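Local atomic coordinates of N5-carboxyaminoimidazole ribonucleotide synthetase (Bacillus anthracis, PDB entry 3QFF), a protein that probably uses ATP and bicarbonate to carboxylate 5-aminoimidazole ribonucleotide to its N5-carboxyamino form, a step of purine biosynthesis, and is seen here with ADP bound. Residues E216-H219 against H225-I228; N221-E226 against K350-M355; V333-G338 against K373-W378. All blocks are in the same frame, centred on the assembly; numbering follows the deposited sequence.

Interaction 1: residues E216-H219 against H225-I228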
ATOM      1  N   GLU A 216       4.814  17.581  12.608  1.00 23.72           N
ATOM      2  CA  GLU A 216       5.394  17.910  13.914  1.00 24.30           C
ATOM      3  C   GLU A 216       5.927  16.623  14.537  1.00 24.49           C
ATOM      4  O   GLU A 216       5.180  15.645  14.689  1.00 24.21           O
ATOM      5  CB  GLU A 216       4.344  18.584  14.809  1.00 24.30           C
ATOM      6  CG  GLU A 216       4.638  18.533  16.321  1.00 26.29           C
ATOM      7  CD  GLU A 216       3.467  19.054  17.170  1.00 29.76           C
ATOM      8  OE1 GLU A 216       2.410  19.396  16.605  1.00 30.15           O
ATOM      9  OE2 GLU A 216       3.604  19.117  18.410  1.00 32.02           O
ATOM     10  N   ASN A 217       7.210  16.625  14.905  1.00 24.20           N
ATOM     11  CA  ASN A 217       7.865  15.428  15.414  1.00 25.54           C
ATOM     12  C   ASN A 217       8.212  15.482  16.888  1.00 26.28           C
ATOM     13  O   ASN A 217       8.815  16.456  17.353  1.00 26.12           O
ATOM     14  CB  ASN A 217       9.128  15.145  14.606  1.00 25.20           C
ATOM     15  CG  ASN A 217       8.827  14.947  13.154  1.00 25.15           C
ATOM     16  OD1 ASN A 217       7.837  14.308  12.806  1.00 23.95           O
ATOM     17  ND2 ASN A 217       9.655  15.519  12.291  1.00 25.15           N
ATOM     18  N   ILE A 218       7.845  14.421  17.602  1.00 26.84           N
ATOM     19  CA  ILE A 218       8.139  14.305  19.025  1.00 28.53           C
ATOM     20  C   ILE A 218       9.193  13.221  19.252  1.00 29.27           C
ATOM     21  O   ILE A 218       8.958  12.034  18.968  1.00 28.82           O
ATOM     22  CB  ILE A 218       6.826  14.106  19.876  1.00 28.75           C
ATOM     23  CG1 ILE A 218       5.849  15.264  19.599  1.00 27.94           C
ATOM     24  CG2 ILE A 218       7.161  13.983  21.384  1.00 29.22           C
ATOM     25  CD1 ILE A 218       4.566  15.294  20.444  1.00 27.17           C
ATOM     26  N   HIS A 219      10.368  13.645  19.726  1.00 30.59           N
ATOM     27  CA  HIS A 219      11.476  12.743  20.037  1.00 32.28           C
ATOM     28  C   HIS A 219      11.557  12.456  21.535  1.00 33.73           C
ATOM     29  O   HIS A 219      11.231  13.318  22.356  1.00 34.09           O
ATOM     30  CB  HIS A 219      12.813  13.309  19.547  1.00 32.28           C
ATOM     31  CG  HIS A 219      12.889  13.459  18.062  1.00 32.69           C
ATOM     32  ND1 HIS A 219      12.417  14.575  17.406  1.00 33.18           N
ATOM     33  CD2 HIS A 219      13.353  12.625  17.102  1.00 33.56           C
ATOM     34  CE1 HIS A 219      12.595  14.424  16.105  1.00 34.32           C
ATOM     35  NE2 HIS A 219      13.157  13.249  15.894  1.00 34.02           N
ATOM     36  N   HIS A 225       9.308   9.403  18.450  1.00 27.41           N
ATOM     37  CA  HIS A 225       8.188   8.791  19.160  1.00 27.36           C
ATOM     38  C   HIS A 225       6.924   8.929  18.306  1.00 26.86           C
ATOM     39  O   HIS A 225       6.350   7.923  17.891  1.00 26.74           O
ATOM     40  CB  HIS A 225       8.011   9.441  20.547  1.00 26.72           C
ATOM     41  CG  HIS A 225       6.727   9.090  21.239  1.00 27.91           C
ATOM     42  ND1 HIS A 225       6.274   7.794  21.370  1.00 28.78           N
ATOM     43  CD2 HIS A 225       5.811   9.870  21.861  1.00 27.64           C
ATOM     44  CE1 HIS A 225       5.121   7.794  22.017  1.00 27.63           C
ATOM     45  NE2 HIS A 225       4.820   9.041  22.331  1.00 28.30           N
ATOM     46  N   GLU A 226       6.527  10.177  18.044  1.00 26.37           N
ATOM     47  CA  GLU A 226       5.328  10.518  17.278  1.00 25.88           C
ATOM     48  C   GLU A 226       5.589  11.553  16.178  1.00 25.76           C
ATOM     49  O   GLU A 226       6.402  12.470  16.361  1.00 25.17           O
ATOM     50  CB  GLU A 226       4.240  11.064  18.202  1.00 25.85           C
ATOM     51  CG  GLU A 226       3.547   9.987  19.023  1.00 28.39           C
ATOM     52  CD  GLU A 226       2.585  10.542  20.065  1.00 30.86           C
ATOM     53  OE1 GLU A 226       2.783  11.694  20.529  1.00 30.64           O
ATOM     54  OE2 GLU A 226       1.635   9.811  20.424  1.00 31.79           O
ATOM     55  N   SER A 227       4.897  11.393  15.047  1.00 24.95           N
ATOM     56  CA  SER A 227       4.765  12.449  14.039  1.00 24.68           C
ATOM     57  C   SER A 227       3.298  12.834  13.910  1.00 24.55           C
ATOM     58  O   SER A 227       2.415  11.973  13.787  1.00 24.54           O
ATOM     59  CB  SER A 227       5.293  12.024  12.670  1.00 24.77           C
ATOM     60  OG  SER A 227       6.636  11.635  12.768  1.00 26.58           O
ATOM     61  N   ILE A 228       3.047  14.130  13.922  1.00 23.41           N
ATOM     62  CA  ILE A 228       1.689  14.637  13.946  1.00 23.53           C
ATOM     63  C   ILE A 228       1.470  15.495  12.718  1.00 23.44           C
ATOM     64  O   ILE A 228       2.235  16.421  12.471  1.00 23.24           O
ATOM     65  CB  ILE A 228       1.457  15.505  15.189  1.00 23.27           C
ATOM     66  CG1 ILE A 228       1.786  14.736  16.478  1.00 23.32           C
ATOM     67  CG2 ILE A 228       0.039  16.056  15.185  1.00 23.89           C
ATOM     68  CD1 ILE A 228       2.011  15.676  17.725  1.00 25.12           C
TER

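Interaction 2: residues N221-E226 against K350-M355. With ADP (adenosine-5'-diphosphate), chain C.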
ATOM      1  N   ASN A 221      14.391  10.224  24.115  1.00 38.67           N
ATOM      2  CA  ASN A 221      15.706   9.556  24.145  1.00 39.59           C
ATOM      3  C   ASN A 221      16.430   9.583  22.806  1.00 39.42           C
ATOM      4  O   ASN A 221      17.086   8.607  22.434  1.00 39.73           O
ATOM      5  CB  ASN A 221      15.586   8.101  24.607  1.00 40.53           C
ATOM      6  CG  ASN A 221      15.302   7.980  26.079  1.00 42.88           C
ATOM      7  OD1 ASN A 221      15.930   8.650  26.906  1.00 46.05           O
ATOM      8  ND2 ASN A 221      14.356   7.115  26.423  1.00 45.58           N
ATOM      9  N   ASN A 222      16.299  10.703  22.097  1.00 39.29           N
ATOM     10  CA  ASN A 222      16.843  10.885  20.742  1.00 38.82           C
ATOM     11  C   ASN A 222      16.357   9.872  19.700  1.00 37.47           C
ATOM     12  O   ASN A 222      17.058   9.569  18.727  1.00 37.35           O
ATOM     13  CB  ASN A 222      18.373  10.984  20.763  1.00 39.89           C
ATOM     14  CG  ASN A 222      18.866  12.428  20.805  1.00 42.59           C
ATOM     15  OD1 ASN A 222      18.155  13.337  21.257  1.00 45.15           O
ATOM     16  ND2 ASN A 222      20.087  12.646  20.318  1.00 45.31           N
ATOM     17  N   ILE A 223      15.156   9.342  19.929  1.00 35.85           N
ATOM     18  CA  ILE A 223      14.483   8.469  18.966  1.00 33.78           C
ATOM     19  C   ILE A 223      13.111   9.068  18.705  1.00 32.56           C
ATOM     20  O   ILE A 223      12.471   9.588  19.630  1.00 31.47           O
ATOM     21  CB  ILE A 223      14.346   7.016  19.486  1.00 34.22           C
ATOM     22  CG1 ILE A 223      15.727   6.424  19.780  1.00 34.25           C
ATOM     23  CG2 ILE A 223      13.618   6.115  18.453  1.00 33.36           C
ATOM     24  CD1 ILE A 223      15.676   5.130  20.541  1.00 35.66           C
ATOM     25  N   LEU A 224      12.664   9.015  17.451  1.00 30.66           N
ATOM     26  CA  LEU A 224      11.325   9.499  17.124  1.00 29.23           C
ATOM     27  C   LEU A 224      10.250   8.689  17.847  1.00 28.09           C
ATOM     28  O   LEU A 224      10.287   7.459  17.863  1.00 28.05           O
ATOM     29  CB  LEU A 224      11.082   9.507  15.605  1.00 29.10           C
ATOM     30  CG  LEU A 224       9.751  10.070  15.091  1.00 28.39           C
ATOM     31  CD1 LEU A 224       9.566  11.550  15.478  1.00 28.60           C
ATOM     32  CD2 LEU A 224       9.643   9.896  13.564  1.00 27.24           C
ATOM     33  N   HIS A 225       9.308   9.403  18.450  1.00 27.41           N
ATOM     34  CA  HIS A 225       8.188   8.791  19.160  1.00 27.36           C
ATOM     35  C   HIS A 225       6.924   8.929  18.306  1.00 26.86           C
ATOM     36  O   HIS A 225       6.350   7.923  17.891  1.00 26.74           O
ATOM     37  CB  HIS A 225       8.011   9.441  20.547  1.00 26.72           C
ATOM     38  CG  HIS A 225       6.727   9.090  21.239  1.00 27.91           C
ATOM     39  ND1 HIS A 225       6.274   7.794  21.370  1.00 28.78           N
ATOM     40  CD2 HIS A 225       5.811   9.870  21.861  1.00 27.64           C
ATOM     41  CE1 HIS A 225       5.121   7.794  22.017  1.00 27.63           C
ATOM     42  NE2 HIS A 225       4.820   9.041  22.331  1.00 28.30           N
ATOM     43  N   GLU A 226       6.527  10.177  18.044  1.00 26.37           N
ATOM     44  CA  GLU A 226       5.328  10.518  17.278  1.00 25.88           C
ATOM     45  C   GLU A 226       5.589  11.553  16.178  1.00 25.76           C
ATOM     46  O   GLU A 226       6.402  12.470  16.361  1.00 25.17           O
ATOM     47  CB  GLU A 226       4.240  11.064  18.202  1.00 25.85           C
ATOM     48  CG  GLU A 226       3.547   9.987  19.023  1.00 28.39           C
ATOM     49  CD  GLU A 226       2.585  10.542  20.065  1.00 30.86           C
ATOM     50  OE1 GLU A 226       2.783  11.694  20.529  1.00 30.64           O
ATOM     51  OE2 GLU A 226       1.635   9.811  20.424  1.00 31.79           O
ATOM     52  N   LYS A 350      15.216  -6.087  20.046  1.00 44.71           N
ATOM     53  CA  LYS A 350      16.037  -5.250  20.924  1.00 43.62           C
ATOM     54  C   LYS A 350      15.263  -4.006  21.351  1.00 42.31           C
ATOM     55  O   LYS A 350      14.480  -3.458  20.569  1.00 42.33           O
ATOM     56  CB  LYS A 350      17.367  -4.884  20.260  1.00 44.01           C
ATOM     57  CG  LYS A 350      18.255  -6.090  19.948  1.00 45.58           C
ATOM     58  CD  LYS A 350      19.696  -5.692  19.617  1.00 48.42           C
ATOM     59  CE  LYS A 350      20.529  -5.467  20.883  1.00 49.57           C
ATOM     60  NZ  LYS A 350      21.975  -5.226  20.573  1.00 51.31           N
ATOM     61  N   ALA A 351      15.483  -3.574  22.589  1.00 40.52           N
ATOM     62  CA  ALA A 351      14.664  -2.545  23.239  1.00 39.37           C
ATOM     63  C   ALA A 351      14.424  -1.270  22.426  1.00 38.47           C
ATOM     64  O   ALA A 351      13.310  -0.717  22.440  1.00 38.25           O
ATOM     65  CB  ALA A 351      15.242  -2.194  24.595  1.00 39.32           C
ATOM     66  N   GLN A 352      15.461  -0.803  21.739  1.00 37.21           N
ATOM     67  CA  GLN A 352      15.378   0.455  20.996  1.00 36.91           C
ATOM     68  C   GLN A 352      15.333   0.253  19.482  1.00 35.64           C
ATOM     69  O   GLN A 352      15.365   1.218  18.714  1.00 35.72           O
ATOM     70  CB  GLN A 352      16.515   1.397  21.404  1.00 37.25           C
ATOM     71  CG  GLN A 352      16.327   1.998  22.798  1.00 39.65           C
ATOM     72  CD  GLN A 352      17.295   3.137  23.091  1.00 43.58           C
ATOM     73  OE1 GLN A 352      18.502   3.021  22.870  1.00 44.26           O
ATOM     74  NE2 GLN A 352      16.767   4.241  23.613  1.00 45.34           N
ATOM     75  N   ARG A 353      15.239  -1.004  19.062  1.00 34.11           N
ATOM     76  CA  ARG A 353      15.140  -1.336  17.650  1.00 32.93           C
ATOM     77  C   ARG A 353      13.723  -0.987  17.193  1.00 31.39           C
ATOM     78  O   ARG A 353      12.752  -1.228  17.912  1.00 30.51           O
ATOM     79  CB  ARG A 353      15.445  -2.820  17.444  1.00 33.12           C
ATOM     80  CG  ARG A 353      15.377  -3.316  16.012  1.00 35.37           C
ATOM     81  CD  ARG A 353      15.980  -4.714  15.913  1.00 39.48           C
ATOM     82  NE  ARG A 353      17.434  -4.653  15.814  1.00 43.21           N
ATOM     83  CZ  ARG A 353      18.256  -5.689  15.974  1.00 46.03           C
ATOM     84  NH1 ARG A 353      17.779  -6.898  16.257  1.00 46.78           N
ATOM     85  NH2 ARG A 353      19.566  -5.513  15.850  1.00 46.51           N
ATOM     86  N   LYS A 354      13.628  -0.392  16.011  1.00 29.68           N
ATOM     87  CA  LYS A 354      12.351  -0.028  15.420  1.00 28.47           C
ATOM     88  C   LYS A 354      11.741  -1.271  14.798  1.00 27.35           C
ATOM     89  O   LYS A 354      12.300  -1.829  13.858  1.00 27.49           O
ATOM     90  CB  LYS A 354      12.549   1.094  14.382  1.00 28.62           C
ATOM     91  CG  LYS A 354      12.861   2.455  15.023  1.00 28.56           C
ATOM     92  CD  LYS A 354      13.344   3.476  13.995  1.00 29.69           C
ATOM     93  CE  LYS A 354      13.836   4.767  14.701  1.00 30.55           C
ATOM     94  NZ  LYS A 354      14.298   5.766  13.694  1.00 29.08           N
ATOM     95  N   MET A 355      10.610  -1.718  15.346  1.00 27.08           N
ATOM     96  CA  MET A 355       9.968  -2.982  14.926  1.00 26.59           C
ATOM     97  C   MET A 355       8.791  -2.731  13.985  1.00 25.89           C
ATOM     98  O   MET A 355       8.416  -3.610  13.219  1.00 25.35           O
ATOM     99  CB  MET A 355       9.474  -3.787  16.147  1.00 26.97           C
ATOM    100  CG  MET A 355      10.567  -4.029  17.225  1.00 27.81           C
ATOM    101  SD  MET A 355      11.990  -4.951  16.625  1.00 32.58           S
ATOM    102  CE  MET A 355      11.250  -6.565  16.327  1.00 29.72           C
TER
HETATM  103  PB  ADP C 400      20.629  13.036  15.788  1.00 62.88           P
HETATM  104  O1B ADP C 400      21.191  12.040  16.775  1.00 62.84           O
HETATM  105  O2B ADP C 400      21.392  13.068  14.481  1.00 62.26           O
HETATM  106  O3B ADP C 400      19.129  12.947  15.638  1.00 62.65           O
HETATM  107  PA  ADP C 400      20.193  15.890  16.207  1.00 60.58           P
HETATM  108  O1A ADP C 400      18.904  15.678  15.441  1.00 61.16           O
HETATM  109  O2A ADP C 400      21.214  16.890  15.715  1.00 60.28           O
HETATM  110  O3A ADP C 400      20.943  14.475  16.474  1.00 61.78           O
HETATM  111  O5' ADP C 400      19.804  16.353  17.696  1.00 59.78           O
HETATM  112  C5' ADP C 400      19.104  15.461  18.560  1.00 59.37           C
HETATM  113  C4' ADP C 400      18.135  16.254  19.424  1.00 58.68           C
HETATM  114  O4' ADP C 400      18.862  17.225  20.180  1.00 57.97           O
HETATM  115  C3' ADP C 400      17.123  17.021  18.587  1.00 58.29           C
HETATM  116  O3' ADP C 400      15.898  16.292  18.463  1.00 59.10           O
HETATM  117  C2' ADP C 400      16.935  18.327  19.334  1.00 58.33           C
HETATM  118  O2' ADP C 400      15.802  18.232  20.201  1.00 57.59           O
HETATM  119  C1' ADP C 400      18.188  18.488  20.179  1.00 57.50           C
HETATM  120  N9  ADP C 400      19.068  19.538  19.596  1.00 56.66           N
HETATM  121  C8  ADP C 400      20.058  19.335  18.700  1.00 56.00           C
HETATM  122  N7  ADP C 400      20.671  20.500  18.370  1.00 55.36           N
HETATM  123  C5  ADP C 400      20.074  21.482  19.065  1.00 54.99           C
HETATM  124  C6  ADP C 400      20.233  22.954  19.187  1.00 54.68           C
HETATM  125  N6  ADP C 400      21.180  23.621  18.480  1.00 52.96           N
HETATM  126  N1  ADP C 400      19.394  23.605  20.031  1.00 54.85           N
HETATM  127  C2  ADP C 400      18.447  22.961  20.739  1.00 54.93           C
HETATM  128  N3  ADP C 400      18.251  21.632  20.675  1.00 55.17           N
HETATM  129  C4  ADP C 400      19.019  20.848  19.874  1.00 55.74           C
HETATM  130  O   HOH W   1      18.717   6.522  23.566  1.00 59.07           O
HETATM  131  O   HOH W   2      14.556   8.210  15.333  1.00 34.18           O

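Interaction 3: residues V333-G338 against K373-W378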
ATOM      1  N   VAL A 333      -4.048  -5.755  20.384  1.00 36.74           N
ATOM      2  CA  VAL A 333      -4.436  -5.759  18.966  1.00 36.96           C
ATOM      3  C   VAL A 333      -5.941  -5.545  18.745  1.00 36.78           C
ATOM      4  O   VAL A 333      -6.344  -4.865  17.804  1.00 35.88           O
ATOM      5  CB  VAL A 333      -3.872  -7.004  18.213  1.00 37.17           C
ATOM      6  CG1 VAL A 333      -4.776  -8.215  18.367  1.00 37.50           C
ATOM      7  CG2 VAL A 333      -3.635  -6.683  16.740  1.00 38.51           C
ATOM      8  N   ASN A 334      -6.756  -6.083  19.655  1.00 36.84           N
ATOM      9  CA  ASN A 334      -8.208  -5.888  19.625  1.00 37.09           C
ATOM     10  C   ASN A 334      -8.659  -4.444  19.865  1.00 36.58           C
ATOM     11  O   ASN A 334      -9.817  -4.108  19.648  1.00 36.45           O
ATOM     12  CB  ASN A 334      -8.890  -6.839  20.625  1.00 37.74           C
ATOM     13  CG  ASN A 334      -8.468  -6.581  22.073  1.00 40.20           C
ATOM     14  OD1 ASN A 334      -7.290  -6.328  22.366  1.00 42.17           O
ATOM     15  ND2 ASN A 334      -9.434  -6.651  22.988  1.00 42.90           N
ATOM     16  N   ARG A 335      -7.748  -3.584  20.308  1.00 36.41           N
ATOM     17  CA  ARG A 335      -8.112  -2.204  20.604  1.00 36.49           C
ATOM     18  C   ARG A 335      -7.637  -1.245  19.517  1.00 36.35           C
ATOM     19  O   ARG A 335      -7.711  -0.022  19.683  1.00 35.88           O
ATOM     20  CB  ARG A 335      -7.568  -1.771  21.970  1.00 37.37           C
ATOM     21  CG  ARG A 335      -8.006  -2.660  23.124  1.00 39.94           C
ATOM     22  CD  ARG A 335      -8.505  -1.838  24.291  1.00 45.85           C
ATOM     23  NE  ARG A 335      -7.429  -1.175  25.030  1.00 50.32           N
ATOM     24  CZ  ARG A 335      -7.593  -0.533  26.188  1.00 53.29           C
ATOM     25  NH1 ARG A 335      -8.794  -0.462  26.756  1.00 55.06           N
ATOM     26  NH2 ARG A 335      -6.553   0.037  26.787  1.00 54.50           N
ATOM     27  N   LEU A 336      -7.201  -1.800  18.385  1.00 35.79           N
ATOM     28  CA  LEU A 336      -6.536  -1.005  17.355  1.00 35.47           C
ATOM     29  C   LEU A 336      -7.458  -0.447  16.272  1.00 35.36           C
ATOM     30  O   LEU A 336      -7.029  -0.242  15.130  1.00 35.46           O
ATOM     31  CB  LEU A 336      -5.363  -1.775  16.741  1.00 35.06           C
ATOM     32  CG  LEU A 336      -4.189  -2.074  17.680  1.00 35.73           C
ATOM     33  CD1 LEU A 336      -3.162  -2.929  16.963  1.00 35.68           C
ATOM     34  CD2 LEU A 336      -3.548  -0.782  18.187  1.00 35.16           C
ATOM     35  N   THR A 337      -8.706  -0.168  16.648  1.00 34.85           N
ATOM     36  CA  THR A 337      -9.667   0.516  15.773  1.00 34.60           C
ATOM     37  C   THR A 337      -9.159   1.905  15.339  1.00 34.04           C
ATOM     38  O   THR A 337      -8.626   2.666  16.158  1.00 33.70           O
ATOM     39  CB  THR A 337     -11.070   0.628  16.442  1.00 34.78           C
ATOM     40  OG1 THR A 337     -12.000   1.252  15.537  1.00 37.33           O
ATOM     41  CG2 THR A 337     -11.004   1.448  17.702  1.00 34.52           C
ATOM     42  N   GLY A 338      -9.312   2.222  14.053  1.00 33.06           N
ATOM     43  CA  GLY A 338      -8.838   3.496  13.501  1.00 32.17           C
ATOM     44  C   GLY A 338      -7.316   3.635  13.500  1.00 31.60           C
ATOM     45  O   GLY A 338      -6.790   4.739  13.329  1.00 31.89           O
ATOM     46  N   LYS A 373      -2.328   7.384  23.871  1.00 33.39           N
ATOM     47  CA  LYS A 373      -2.201   7.381  25.336  1.00 33.76           C
ATOM     48  C   LYS A 373      -3.046   6.275  25.965  1.00 33.58           C
ATOM     49  O   LYS A 373      -2.545   5.487  26.781  1.00 33.13           O
ATOM     50  CB  LYS A 373      -2.635   8.732  25.918  1.00 34.01           C
ATOM     51  CG  LYS A 373      -1.539   9.757  26.043  1.00 36.17           C
ATOM     52  CD  LYS A 373      -2.053  11.015  26.755  1.00 40.09           C
ATOM     53  CE  LYS A 373      -2.422  12.113  25.775  1.00 41.30           C
ATOM     54  NZ  LYS A 373      -1.178  12.778  25.252  1.00 44.23           N
ATOM     55  N   SER A 374      -4.318   6.206  25.554  1.00 33.59           N
ATOM     56  CA  SER A 374      -5.291   5.303  26.174  1.00 34.27           C
ATOM     57  C   SER A 374      -4.923   3.837  25.999  1.00 34.11           C
ATOM     58  O   SER A 374      -5.350   2.986  26.779  1.00 34.41           O
ATOM     59  CB  SER A 374      -6.726   5.586  25.682  1.00 34.28           C
ATOM     60  OG  SER A 374      -6.961   5.075  24.380  1.00 35.19           O
ATOM     61  N   LEU A 375      -4.111   3.547  24.987  1.00 33.99           N
ATOM     62  CA  LEU A 375      -3.657   2.188  24.727  1.00 34.00           C
ATOM     63  C   LEU A 375      -2.657   1.694  25.766  1.00 34.07           C
ATOM     64  O   LEU A 375      -2.455   0.488  25.912  1.00 33.56           O
ATOM     65  CB  LEU A 375      -3.058   2.081  23.318  1.00 34.29           C
ATOM     66  CG  LEU A 375      -4.031   2.222  22.133  1.00 34.72           C
ATOM     67  CD1 LEU A 375      -3.282   2.298  20.813  1.00 35.51           C
ATOM     68  CD2 LEU A 375      -5.014   1.058  22.105  1.00 35.89           C
ATOM     69  N   HIS A 376      -2.024   2.639  26.467  1.00 34.21           N
ATOM     70  CA  HIS A 376      -1.006   2.358  27.489  1.00 34.28           C
ATOM     71  C   HIS A 376       0.136   1.472  26.999  1.00 33.60           C
ATOM     72  O   HIS A 376       0.621   0.597  27.719  1.00 34.34           O
ATOM     73  CB  HIS A 376      -1.662   1.831  28.786  1.00 34.78           C
ATOM     74  CG  HIS A 376      -2.515   2.856  29.466  1.00 35.81           C
ATOM     75  ND1 HIS A 376      -1.985   3.976  30.072  1.00 37.59           N
ATOM     76  CD2 HIS A 376      -3.859   2.956  29.598  1.00 36.36           C
ATOM     77  CE1 HIS A 376      -2.965   4.720  30.551  1.00 38.60           C
ATOM     78  NE2 HIS A 376      -4.113   4.123  30.276  1.00 38.52           N
ATOM     79  N   ILE A 377       0.547   1.689  25.755  1.00 32.42           N
ATOM     80  CA  ILE A 377       1.694   0.987  25.194  1.00 30.83           C
ATOM     81  C   ILE A 377       2.953   1.841  25.343  1.00 30.60           C
ATOM     82  O   ILE A 377       4.049   1.319  25.551  1.00 30.12           O
ATOM     83  CB  ILE A 377       1.454   0.649  23.703  1.00 30.79           C
ATOM     84  CG1 ILE A 377       0.307  -0.368  23.559  1.00 30.42           C
ATOM     85  CG2 ILE A 377       2.725   0.129  23.048  1.00 29.16           C
ATOM     86  CD1 ILE A 377      -0.269  -0.460  22.141  1.00 29.71           C
ATOM     87  N   TRP A 378       2.787   3.158  25.238  1.00 30.99           N
ATOM     88  CA  TRP A 378       3.935   4.069  25.202  1.00 31.34           C
ATOM     89  C   TRP A 378       4.098   4.895  26.485  1.00 31.94           C
ATOM     90  O   TRP A 378       4.662   5.983  26.441  1.00 31.78           O
ATOM     91  CB  TRP A 378       3.880   4.972  23.955  1.00 30.84           C
ATOM     92  CG  TRP A 378       3.836   4.184  22.656  1.00 30.69           C
ATOM     93  CD1 TRP A 378       4.901   3.680  21.966  1.00 30.04           C
ATOM     94  CD2 TRP A 378       2.664   3.790  21.927  1.00 30.06           C
ATOM     95  NE1 TRP A 378       4.468   2.997  20.846  1.00 29.69           N
ATOM     96  CE2 TRP A 378       3.101   3.061  20.793  1.00 29.96           C
ATOM     97  CE3 TRP A 378       1.291   3.995  22.109  1.00 30.84           C
ATOM     98  CZ2 TRP A 378       2.209   2.528  19.850  1.00 29.55           C
ATOM     99  CZ3 TRP A 378       0.406   3.469  21.169  1.00 31.08           C
ATOM    100  CH2 TRP A 378       0.875   2.744  20.053  1.00 30.42           C
TER

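Interaction 1: residues E216-H219 against H225-I228
Two backbone amides grip the carbonyl oxygen of Ile218: His225 N sits 2.7 Å from Ile218 O, nearly in line with its C=O, and Glu226 N reaches the same oxygen at 3.2 Å on a lone pair. In the other direction Ile218 N gives an almost straight bond (176°) to Glu226 O. Farther down the ladder Glu216 and Ile228 exchange a reciprocal pair of backbone bonds. Between that pair and Ile218-Glu226 lies the non-hydrogen-bonded pair Asn217 and Ser227, tied instead through side chains: Ser227 OG donates to Asn217 OD1 over 2.9 Å, tilted 33° from the amide's carbonyl plane, while Asn217 ND2 turns to Ser198 OG.

The other face carries Glu216, Ile218, Glu226 and Ile228. Ile228 CD1 is its meeting point, 3.8 Å from Ile218 CD1 and 3.7 Å from Glu216 CD. With CG anti to N (chi1 159°) and the chain extended, Glu216 runs alongside Ile228 to salt bridges with Lys195 and Arg232. Helix 365-374 packs on Glu226 and Ile228. With His225 and Glu226 both opposite Ile218, this is a classic beta bulge in an antiparallel hairpin of the ATP-grasp domain.

Interaction 2: residues N221-E226 against K350-M355
Ile223 turns CG1 away from its carbonyl carbon (chi1 -59°) and extends it (chi2 168°), which carries CD1 out to Gln352. Gln352 does the same from its side, with CG anti to the carbonyl carbon and the chain extended beyond it, and the two side chains meet at a slant. Ile223 CD1 lies 3.4 Å from Gln352 NE2 and 3.6 Å from Gln352 CD, so a methyl group rests against the amide end. The second branch has another partner: Ile223 CG2 is 4.0 Å from Lys354 CE, and that lysine slides past the isoleucine, its stem in the opposite direction.

Water carries the polar link at both ends of this patch. One molecule donates to Asn221 O at 2.9 Å and accepts from Gln352 NE2. A second water accepts from Leu224 N, its oxygen 3.0 Å away, and also from Lys354 NZ. A type I turn from Lys350 to Arg353, closed by Arg353 N to Lys350 O, sets Gln352 and leads into strand 354-361.

Next to Ile223, Asn222 belongs to the ADP pocket: its OD1 lies 3.4 Å from ADP C4', and its ND2 is bonded to Asp160 O. At the surface, then, the turn ahead of strand 354-361 reaches across strand 316-322 to the hairpin end beside the nucleotide. With methyls against an amide and an alkyl stem, and water between the polar groups, the chemistry is consistent with a lightly held, partly hydrated contact.

Interaction 3: residues V333-G338 against K373-W378
Apolar contact comes first, and it centres on the two methyls of Leu375. Its CD1 faces Leu336 CD2 at 4.1 Å, the two leucines crossing at about a right angle. Its CD2 goes to the neighbouring residue, 3.8 Å from Arg335 CB and equally far from Arg335 O. Leu375 can serve both because CG stands anti to the carbonyl carbon (chi1 -69°), bringing the forked end nearer to 333-338 than its CB suggests.

Here the connection between helix 323-331 and strand 339-343 meets the C-terminal part of helix 365-374 and the residues after it. Segment 333-338 opens with a short 3-10 piece. On the other side, His376 leaves helical geometry with positive phi, and Trp378 then takes the N-cap position of the next helix, 379-382. The second subunit packs nearby, its Leu305 on Val333 and its Glu309 on Thr337.

The polar side is looser. Arg335 bends at chi2 and chi3 to lay its guanidinium beside the helix end, where NH2 comes within 3.2 Å of Ser374 O, but the angle is too poor for a hydrogen bond. Proper bonds come from just outside: Lys371 NZ donates to Arg335 O, and Gln332 NE2 to Leu375 O. Ser374 OG turns back into its own helix, bonded to Lys371 O.

Interactions 1 and 2 share His225 and Glu226 on strand 223-229, their centres about 12 Å apart. Leu224 joins them directly: its CD1 packs 3.7 Å from Asn217 CB. Both reach the nucleotide, interaction 1 through His219, whose side chain is about 4 Å from ADP between nearest atoms, and interaction 2 through Asn222 of the pocket. The centre of interaction 3 lies about 17 Å and about 18 Å from those of interactions 1 and 2, yet packing bridges the gap: His225 CE1 is 3.6 Å from Trp378 CB, and the two rings also meet, their planes at about 60°. Helix 365-374 ends in interaction 3 and also covers Glu226 and Ile228 of interaction 1.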